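Local coordinates for protein SsfS6 (Streptomyces sp. SF2575, PDB 4FZR) that belongs to the GT-B structural clan, with an N-terminal and a C-terminal domain of the erythromycin biosynthesis protein CIII-like family, at residues Val46-Ser51 / Ala61-Ala66. Residues are numbered along the deposited sequence; the frame is centred on the assembly and turned at random.
Sequences VLVAAS and AGLPFA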
loop_
_atom_site.group_PDB
_atom_site.type_symbol
_atom_site.label_atom_id
_atom_site.label_comp_id
_atom_site.label_asym_id
_atom_site.label_seq_id
_atom_site.Cartn_x
_atom_site.Cartn_y
_atom_site.Cartn_z
ATOM N N VAL A 46 -6.194 8.298 6.145
ATOM C CA VAL A 46 -7.115 7.604 5.249
ATOM C C VAL A 46 -7.784 6.406 5.917
ATOM O O VAL A 46 -7.150 5.648 6.649
ATOM C CB VAL A 46 -6.394 7.130 3.962
ATOM C CG1 VAL A 46 -7.264 6.152 3.177
ATOM C CG2 VAL A 46 -6.011 8.324 3.099
ATOM N N LEU A 47 -9.077 6.250 5.659
ATOM C CA LEU A 47 -9.813 5.077 6.103
ATOM C C LEU A 47 -10.709 4.600 4.962
ATOM O O LEU A 47 -11.570 5.341 4.484
ATOM C CB LEU A 47 -10.652 5.404 7.341
ATOM C CG LEU A 47 -11.461 4.253 7.949
ATOM C CD1 LEU A 47 -10.562 3.094 8.345
ATOM C CD2 LEU A 47 -12.250 4.736 9.151
ATOM N N VAL A 48 -10.491 3.369 4.511
ATOM C CA VAL A 48 -11.291 2.813 3.426
ATOM C C VAL A 48 -12.478 2.047 3.995
ATOM O O VAL A 48 -12.307 1.084 4.746
ATOM C CB VAL A 48 -10.464 1.883 2.524
ATOM C CG1 VAL A 48 -11.332 1.326 1.398
ATOM C CG2 VAL A 48 -9.264 2.630 1.966
ATOM N N ALA A 49 -13.680 2.489 3.641
ATOM C CA ALA A 49 -14.900 1.871 4.139
ATOM C C ALA A 49 -15.603 1.109 3.017
ATOM O O ALA A 49 -15.852 1.658 1.943
ATOM C CB ALA A 49 -15.821 2.929 4.733
ATOM N N ALA A 50 -15.909 -0.161 3.267
ATOM C CA ALA A 50 -16.536 -1.012 2.260
ATOM C C ALA A 50 -17.223 -2.206 2.919
ATOM O O ALA A 50 -17.210 -2.337 4.143
ATOM C CB ALA A 50 -15.498 -1.485 1.246
ATOM N N SER A 51 -17.827 -3.072 2.108
ATOM C CA SER A 51 -18.501 -4.258 2.626
ATOM C C SER A 51 -17.508 -5.183 3.333
ATOM O O SER A 51 -16.329 -5.228 2.984
ATOM C CB SER A 51 -19.217 -5.005 1.499
ATOM O OG SER A 51 -18.293 -5.530 0.563
ATOM N N ALA A 61 -3.850 -4.347 0.601
ATOM C CA ALA A 61 -3.241 -3.227 -0.112
ATOM C C ALA A 61 -2.490 -2.309 0.854
ATOM O O ALA A 61 -1.953 -1.276 0.451
ATOM C CB ALA A 61 -4.314 -2.439 -0.862
ATOM N N GLY A 62 -2.470 -2.685 2.130
ATOM C CA GLY A 62 -1.742 -1.944 3.143
ATOM C C GLY A 62 -2.520 -0.762 3.681
ATOM O O GLY A 62 -1.930 0.168 4.227
ATOM N N LEU A 63 -3.843 -0.799 3.542
ATOM C CA LEU A 63 -4.682 0.328 3.943
ATOM C C LEU A 63 -5.611 -0.009 5.116
ATOM O O LEU A 63 -6.002 -1.161 5.298
ATOM C CB LEU A 63 -5.502 0.832 2.748
ATOM C CG LEU A 63 -4.697 1.443 1.594
ATOM C CD1 LEU A 63 -5.579 1.650 0.375
ATOM C CD2 LEU A 63 -4.053 2.761 2.008
ATOM N N PRO A 64 -5.958 1.003 5.929
ATOM C CA PRO A 64 -6.908 0.823 7.035
ATOM C C PRO A 64 -8.321 0.526 6.541
ATOM O O PRO A 64 -8.754 1.132 5.564
ATOM C CB PRO A 64 -6.873 2.180 7.753
ATOM C CG PRO A 64 -5.609 2.830 7.310
ATOM C CD PRO A 64 -5.391 2.362 5.910
ATOM N N PHE A 65 -9.026 -0.377 7.220
ATOM C CA PHE A 65 -10.342 -0.830 6.775
ATOM C C PHE A 65 -11.424 -0.735 7.851
ATOM O O PHE A 65 -11.159 -0.947 9.030
ATOM C CB PHE A 65 -10.262 -2.283 6.301
ATOM C CG PHE A 65 -11.602 -2.891 5.989
ATOM C CD1 PHE A 65 -12.256 -2.584 4.805
ATOM C CD2 PHE A 65 -12.213 -3.760 6.881
ATOM C CE1 PHE A 65 -13.490 -3.136 4.511
ATOM C CE2 PHE A 65 -13.452 -4.317 6.591
ATOM C CZ PHE A 65 -14.090 -4.004 5.406
ATOM N N ALA A 66 -12.645 -0.434 7.420
ATOM C CA ALA A 66 -13.814 -0.442 8.298
ATOM C C ALA A 66 -15.036 -0.896 7.499
ATOM O O ALA A 66 -15.271 -0.403 6.399
ATOM C CB ALA A 66 -14.053 0.940 8.886
#
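Val48 and Ala49 pair in parallel with Phe65 and Ala66, a backbone ladder joining strand 45-51 to strand 65-67, one of the two outermost strands of the N-terminal sheet within this chain. Three hydrogen bonds carry it. Val48 N donates to Pro64 O (3.0 Å), Val48 O accepts a hydrogen bond from Ala66 N (3.1 Å), and Ala50 N reaches Ala66 O (3.2 Å), so Val48 is held through both its amide and its carbonyl. A CA-H...O contact from Phe65 CA to Val48 O supplements the ladder. Together with helix 55-60 the two strands form a beta-alpha-beta unit of the Rossmann-like domain of this GT-B protein; a Schellman motif with Gly62 at positive phi closes the helix. On the face shared by Val48 and Phe65, Val48 CG2 meets Leu63 CD1 at 4.1 Å, and Val58 of the helix packs on all three side chains. Phe65 CG is anti to the backbone N (chi1 173°), and the ring beyond it lies beside Ala50 and Ser51, where Ser51 O approaches CZ at the ring edge, 3.5 Å away. Near Val46, Pro64 CG sits 3.3 Å from Val46 O. On the opposite face, that of Ala49 and Ala66, Leu47 CD1 touches both Pro64 CB and Ala66 CB, while Leu118 of helix 93-122 packs against Ala49 and Ala66.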